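PDB 5OQR: condensin complex subunit 3 from Schizosaccharomyces pombe, which serves as a regulatory subunit of condensin, the complex required to convert interphase chromatin into mitotic-like condensed chromosomes. Local coordinates for residues A[214-218]-A[219-223]; A[260-263]-A[264-268]; A[360-363]-A[364-368]. One frame throughout, in Å; residues are numbered along the deposited sequence.

How the contacts relate
All three contacts are local, each within one continuous piece of chain, and they follow one another in series along the alpha-solenoid. Contacts 1 and 2 are neighbours, with centres 15 Å apart: R220 NH2 lies 3.4 Å from E264 OE1 in a long, weak ion pair, and F219 CE1 packs against R268 CB at 4.0 Å. R227, on helix 224-235, bonds to backbone oxygens of both. Contact 3 lies further on, its nearest atoms about 9 Å from contact 2 and about 16 Å from contact 1. Helix 308-324 bridges the gap, since it touches L262, L263, L266 and E267 of contact 2 and also F361, I362 and Q365 of contact 3.

Contact 1 of 3, residues A[214-218]-A[219-223]; sequences PKIGD and FRYLS
I216 and Y221 are the first pair to meet in the connection between helices 202-212 and 224-235, a loop of the HEAT-repeat solenoid whose centre is an Asx turn at D218. The touching branch of I216 is CG2, 3.4 Å from Y221 CD1, and the two side chains run past each other in opposite directions. I216 is buried, with L190 and V185 also in contact. G217 then carries the backbone past the tyrosine, its N lying 4.0 Å from Y221 CE1.

D218 does most of the work. The backbone sets its CB over one face of the Y221 ring in a CH-pi contact, 3.9 Å from the centroid and displaced toward the rim. Its CG is anti to the backbone N (chi1 -164°), which carries the carboxylate forward to R220. D218 OD1 accepts R220 N at 2.9 Å in an almost straight bond of 175°; the N-H of R220 comes to OD1 from above the carboxylate plane, and this bond closes the Asx turn. The main-chain oxygen of D218 faces Y221 N at 3.4 Å, a weak bond that reinforces the same bend. The ring of F219 stacks with W254, while S223 caps the start of helix 224-235.

The second carboxylate oxygen is engaged by the R220 side chain. With one oxygen on the backbone and the other on the guanidinium, the carboxylate is restrained in rotation. The salt bridge runs from R220 NH1, close to the guanidinium plane, to the syn lone pair of D218 OD2 at 3.1 Å.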
# COMPACT_ATOMS: atom_id res chain seq x y z
N PRO A 214 16.35 -13.57 -6.30
CA PRO A 214 17.73 -14.05 -6.46
C PRO A 214 17.86 -15.21 -7.43
O PRO A 214 18.89 -15.33 -8.11
CB PRO A 214 18.12 -14.46 -5.04
CG PRO A 214 17.20 -13.70 -4.13
CD PRO A 214 16.11 -13.07 -4.94
N LYS A 215 16.86 -16.09 -7.51
CA LYS A 215 16.92 -17.20 -8.46
C LYS A 215 17.10 -16.69 -9.89
O LYS A 215 17.73 -17.36 -10.71
CB LYS A 215 15.66 -18.05 -8.35
CG LYS A 215 15.78 -19.18 -7.33
CD LYS A 215 14.49 -19.39 -6.54
CE LYS A 215 13.34 -19.82 -7.43
NZ LYS A 215 12.15 -20.24 -6.64
N ILE A 216 16.55 -15.51 -10.20
CA ILE A 216 16.83 -14.87 -11.48
C ILE A 216 18.25 -14.32 -11.43
O ILE A 216 18.58 -13.48 -10.59
CB ILE A 216 15.82 -13.76 -11.77
CG1 ILE A 216 14.39 -14.32 -11.76
CG2 ILE A 216 16.09 -13.12 -13.12
CD1 ILE A 216 13.35 -13.31 -11.40
N GLY A 217 19.10 -14.81 -12.33
CA GLY A 217 20.52 -14.47 -12.26
C GLY A 217 20.77 -12.97 -12.27
O GLY A 217 21.52 -12.45 -11.44
N ASP A 218 20.13 -12.26 -13.19
CA ASP A 218 20.40 -10.85 -13.42
C ASP A 218 19.11 -10.06 -13.39
O ASP A 218 18.08 -10.51 -13.90
CB ASP A 218 21.10 -10.65 -14.77
CG ASP A 218 21.75 -9.29 -14.88
OD1 ASP A 218 21.29 -8.36 -14.20
OD2 ASP A 218 22.72 -9.16 -15.66
N PHE A 219 19.17 -8.87 -12.79
CA PHE A 219 17.99 -8.00 -12.73
C PHE A 219 17.69 -7.37 -14.08
O PHE A 219 16.57 -6.88 -14.28
CB PHE A 219 18.18 -6.92 -11.67
CG PHE A 219 19.07 -5.78 -12.10
CD1 PHE A 219 18.54 -4.52 -12.30
CD2 PHE A 219 20.42 -5.97 -12.31
CE1 PHE A 219 19.34 -3.47 -12.69
CE2 PHE A 219 21.23 -4.93 -12.70
CZ PHE A 219 20.69 -3.68 -12.90
N ARG A 220 18.65 -7.36 -15.01
CA ARG A 220 18.40 -6.84 -16.34
C ARG A 220 17.40 -7.68 -17.11
O ARG A 220 16.77 -7.18 -18.05
CB ARG A 220 19.70 -6.75 -17.14
CG ARG A 220 20.71 -5.74 -16.60
CD ARG A 220 22.09 -6.36 -16.55
NE ARG A 220 23.17 -5.38 -16.57
CZ ARG A 220 24.46 -5.71 -16.51
NH1 ARG A 220 24.82 -6.99 -16.43
NH2 ARG A 220 25.38 -4.77 -16.54
N TYR A 221 17.24 -8.96 -16.76
CA TYR A 221 16.24 -9.79 -17.41
C TYR A 221 14.86 -9.16 -17.34
O TYR A 221 14.03 -9.37 -18.23
CB TYR A 221 16.19 -11.18 -16.77
CG TYR A 221 17.47 -11.98 -16.85
CD1 TYR A 221 17.60 -13.18 -16.16
CD2 TYR A 221 18.55 -11.55 -17.60
CE1 TYR A 221 18.76 -13.92 -16.22
CE2 TYR A 221 19.72 -12.28 -17.67
CZ TYR A 221 19.82 -13.47 -16.97
OH TYR A 221 20.98 -14.21 -17.03
N LEU A 222 14.60 -8.38 -16.30
CA LEU A 222 13.31 -7.74 -16.13
C LEU A 222 13.20 -6.50 -17.01
O LEU A 222 14.19 -5.85 -17.33
CB LEU A 222 13.10 -7.34 -14.67
CG LEU A 222 13.32 -8.44 -13.63
CD1 LEU A 222 13.09 -7.88 -12.24
CD2 LEU A 222 12.40 -9.62 -13.89
N SER A 223 11.97 -6.18 -17.39
CA SER A 223 11.71 -4.93 -18.07
C SER A 223 11.94 -3.76 -17.12
O SER A 223 11.79 -3.88 -15.91
CB SER A 223 10.28 -4.89 -18.60
OG SER A 223 9.35 -4.82 -17.54

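Contact 2 of 3, residues A[260-263]-A[264-268]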
# COMPACT_ATOMS: atom_id res chain seq x y z
N ASN A 260 29.27 -3.52 -9.65
CA ASN A 260 29.52 -2.74 -8.44
C ASN A 260 29.68 -1.26 -8.76
O ASN A 260 30.43 -0.55 -8.09
CB ASN A 260 30.75 -3.26 -7.70
CG ASN A 260 30.54 -4.64 -7.12
OD1 ASN A 260 29.46 -4.96 -6.63
ND2 ASN A 260 31.57 -5.47 -7.18
N ASN A 261 28.98 -0.79 -9.79
CA ASN A 261 29.01 0.62 -10.20
C ASN A 261 27.61 1.18 -10.03
O ASN A 261 26.71 0.90 -10.83
CB ASN A 261 29.50 0.76 -11.63
CG ASN A 261 29.88 2.18 -11.98
OD1 ASN A 261 29.10 2.92 -12.57
ND2 ASN A 261 31.09 2.58 -11.59
N LEU A 262 27.42 1.98 -8.98
CA LEU A 262 26.10 2.52 -8.68
C LEU A 262 25.54 3.30 -9.86
O LEU A 262 24.34 3.20 -10.16
CB LEU A 262 26.18 3.41 -7.44
CG LEU A 262 24.85 3.93 -6.89
CD1 LEU A 262 23.96 2.79 -6.43
CD2 LEU A 262 25.10 4.90 -5.75
N LEU A 263 26.37 4.07 -10.54
CA LEU A 263 25.91 4.81 -11.71
C LEU A 263 25.39 3.87 -12.79
O LEU A 263 24.33 4.11 -13.37
CB LEU A 263 27.04 5.68 -12.27
CG LEU A 263 27.37 6.97 -11.52
CD1 LEU A 263 28.55 7.65 -12.19
CD2 LEU A 263 26.18 7.91 -11.48
N GLU A 264 26.12 2.79 -13.06
CA GLU A 264 25.68 1.85 -14.08
C GLU A 264 24.34 1.23 -13.72
O GLU A 264 23.51 0.97 -14.60
CB GLU A 264 26.74 0.76 -14.28
CG GLU A 264 26.45 -0.17 -15.44
CD GLU A 264 27.62 -1.07 -15.78
OE1 GLU A 264 27.41 -2.09 -16.47
OE2 GLU A 264 28.76 -0.76 -15.36
N LEU A 265 24.11 0.99 -12.43
CA LEU A 265 22.80 0.52 -11.99
C LEU A 265 21.73 1.58 -12.23
O LEU A 265 20.63 1.27 -12.69
CB LEU A 265 22.85 0.13 -10.51
CG LEU A 265 21.58 -0.42 -9.86
CD1 LEU A 265 21.95 -1.29 -8.68
CD2 LEU A 265 20.64 0.69 -9.39
N LEU A 266 22.03 2.84 -11.90
CA LEU A 266 21.06 3.91 -12.09
C LEU A 266 20.64 4.03 -13.54
O LEU A 266 19.48 4.34 -13.84
CB LEU A 266 21.64 5.23 -11.58
CG LEU A 266 21.92 5.31 -10.08
CD1 LEU A 266 22.72 6.56 -9.76
CD2 LEU A 266 20.63 5.29 -9.29
N GLU A 267 21.57 3.80 -14.47
CA GLU A 267 21.25 3.91 -15.89
C GLU A 267 20.25 2.86 -16.34
O GLU A 267 19.67 3.00 -17.42
CB GLU A 267 22.53 3.81 -16.72
CG GLU A 267 23.53 4.92 -16.43
CD GLU A 267 24.82 4.76 -17.20
OE1 GLU A 267 24.86 3.94 -18.14
OE2 GLU A 267 25.80 5.46 -16.86
N ARG A 268 20.04 1.81 -15.54
CA ARG A 268 19.08 0.77 -15.86
C ARG A 268 17.74 0.98 -15.17
O ARG A 268 16.93 0.05 -15.10
CB ARG A 268 19.65 -0.60 -15.49
CG ARG A 268 20.94 -0.97 -16.21
CD ARG A 268 20.68 -1.50 -17.61
NE ARG A 268 20.26 -0.46 -18.54
CZ ARG A 268 21.09 0.35 -19.20
NH1 ARG A 268 22.40 0.24 -19.03
NH2 ARG A 268 20.60 1.27 -20.02
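N261 and E264 make a local contact three residues apart, at the start of the short helix 262-266 that lies between the longer helices 240-257 and 275-288 of the solenoid. The side chain of N261 bends over the first turn, crossing that of E264 at about a right angle. CG of N261 is anti to its own backbone N (chi1 -166°), and this turns OD1 toward the amides of the opening turn. E264 N donates to N261 OD1 over 3.0 Å, in the amide plane and on a lone pair of the oxygen. N261 is therefore the N-cap of the helix, its side-chain carbonyl serving an amide that precedes the regular i to i+4 bonding.

That bonding begins at once: L265 N reaches N261 O at 3.1 Å, L266 N reaches L262 O at 2.9 Å, and E267 N reaches L263 O at 3.0 Å. Beyond its cap contact, E264 extends its carboxylate toward R220 in a long, weak ion pair. D259 lies close to the same carboxylate, so the two like charges may share the pull of R220.

On the apolar side, L266 CD1 touches both L263 and L262, lying 4.1 Å from L263 CD2 and, more loosely, 4.4 Å from L262 CG. Helices 308-324 and 275-288 cover this side, with L313 against both L262 and L263, E309 and I282 against L266, and F286 against L262. The L265 side chain goes instead to helix 240-257, where it packs on L250 and W254.

Contact 3 of 3, residues A[360-363]-A[364-368]; sequences CFII and EQLLY
F361 and Q365 sit one turn apart on helix 356-372, within the HEAT-repeat solenoid, and the glutamine folds back over the phenylalanine ring. From the start of the Q365 side chain, CB lies beside the main chain, 3.5 Å from I362 O. CG is beside the backbone N and comes 3.3 Å from F361 O, the oxygen that also accepts Q365 N at 3.1 Å. There the chain bends (chi2 -45°), laying the amide across the side of the helix so that NE2 comes over the F361 ring. Q365 CD lies 4.1 Å from F361 CZ. At the tip, Q365 NE2 settles over one face of the F361 ring, offset toward the rim and 3.4 Å from CZ, with the amide plane turned 45° from the ring plane. The other branch, OE1, accepts a hydrogen bond from R315 NH2 of helix 308-324, and this bond is consistent with the amide facing this way round.

Another side of the helix is largely apolar. I363 and L367 run alongside each other in the same direction, with I363 CG2 4.0 Å from L367 CD1, and I362 CG2 meets L366 CD1 at 4.4 Å. Here the helix packs against helices 336-348 and 399-412, with Y347 against I363, I343 against L366, and L404 and L408 against L367.

The amide of Q365 thus has its oxygen tied to an arginine and its nitrogen over an aromatic face. The arginine would be expected to polarise the amide and so probably make the NE2 hydrogens more attractive to the ring electrons.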
# COMPACT_ATOMS: atom_id res chain seq x y z
N CYS A 360 17.35 19.28 -18.91
CA CYS A 360 16.27 19.69 -18.02
C CYS A 360 16.32 18.93 -16.71
O CYS A 360 16.15 19.52 -15.63
CB CYS A 360 14.92 19.48 -18.71
SG CYS A 360 14.59 20.61 -20.06
N PHE A 361 16.56 17.62 -16.77
CA PHE A 361 16.67 16.82 -15.56
C PHE A 361 17.89 17.21 -14.75
O PHE A 361 17.82 17.30 -13.52
CB PHE A 361 16.71 15.34 -15.93
CG PHE A 361 16.65 14.42 -14.75
CD1 PHE A 361 15.46 14.23 -14.06
CD2 PHE A 361 17.77 13.73 -14.32
CE1 PHE A 361 15.39 13.38 -12.98
CE2 PHE A 361 17.71 12.88 -13.24
CZ PHE A 361 16.52 12.71 -12.56
N ILE A 362 19.02 17.45 -15.42
CA ILE A 362 20.24 17.84 -14.72
C ILE A 362 20.04 19.18 -14.01
O ILE A 362 20.38 19.34 -12.83
CB ILE A 362 21.43 17.89 -15.70
CG1 ILE A 362 21.71 16.49 -16.25
CG2 ILE A 362 22.67 18.45 -15.02
CD1 ILE A 362 22.62 16.48 -17.45
N ILE A 363 19.52 20.17 -14.74
CA ILE A 363 19.26 21.48 -14.14
C ILE A 363 18.32 21.34 -12.95
O ILE A 363 18.50 21.99 -11.91
CB ILE A 363 18.71 22.45 -15.20
CG1 ILE A 363 19.79 22.75 -16.24
CG2 ILE A 363 18.22 23.75 -14.55
CD1 ILE A 363 19.28 23.43 -17.49
N GLU A 364 17.30 20.49 -13.09
CA GLU A 364 16.38 20.23 -11.99
C GLU A 364 17.13 19.79 -10.73
O GLU A 364 16.90 20.31 -9.64
CB GLU A 364 15.37 19.17 -12.41
CG GLU A 364 14.26 18.91 -11.42
CD GLU A 364 13.24 17.93 -11.95
OE1 GLU A 364 12.72 17.11 -11.16
OE2 GLU A 364 12.95 17.98 -13.17
N GLN A 365 18.06 18.85 -10.89
CA GLN A 365 18.82 18.37 -9.74
C GLN A 365 19.67 19.48 -9.13
O GLN A 365 19.78 19.58 -7.90
CB GLN A 365 19.70 17.19 -10.15
CG GLN A 365 18.93 16.01 -10.72
CD GLN A 365 17.70 15.66 -9.90
OE1 GLN A 365 17.75 15.62 -8.67
NE2 GLN A 365 16.58 15.43 -10.57
N LEU A 366 20.27 20.33 -9.97
CA LEU A 366 21.12 21.40 -9.45
C LEU A 366 20.30 22.43 -8.69
O LEU A 366 20.76 22.97 -7.68
CB LEU A 366 21.89 22.05 -10.59
CG LEU A 366 22.88 21.17 -11.35
CD1 LEU A 366 23.56 21.96 -12.45
CD2 LEU A 366 23.91 20.57 -10.41
N LEU A 367 19.09 22.72 -9.15
CA LEU A 367 18.23 23.64 -8.43
C LEU A 367 17.84 23.07 -7.07
O LEU A 367 17.74 23.81 -6.08
CB LEU A 367 16.98 23.95 -9.25
CG LEU A 367 17.22 24.79 -10.51
CD1 LEU A 367 16.00 24.76 -11.42
CD2 LEU A 367 17.56 26.22 -10.13
N TYR A 368 17.61 21.75 -6.99
CA TYR A 368 17.31 21.13 -5.71
C TYR A 368 18.47 21.27 -4.74
O TYR A 368 18.27 21.57 -3.56
CB TYR A 368 16.96 19.65 -5.91
CG TYR A 368 15.52 19.40 -6.31
CD1 TYR A 368 14.47 19.93 -5.58
CD2 TYR A 368 15.22 18.63 -7.42
CE1 TYR A 368 13.16 19.70 -5.94
CE2 TYR A 368 13.91 18.39 -7.79
CZ TYR A 368 12.89 18.93 -7.04
OH TYR A 368 11.58 18.71 -7.41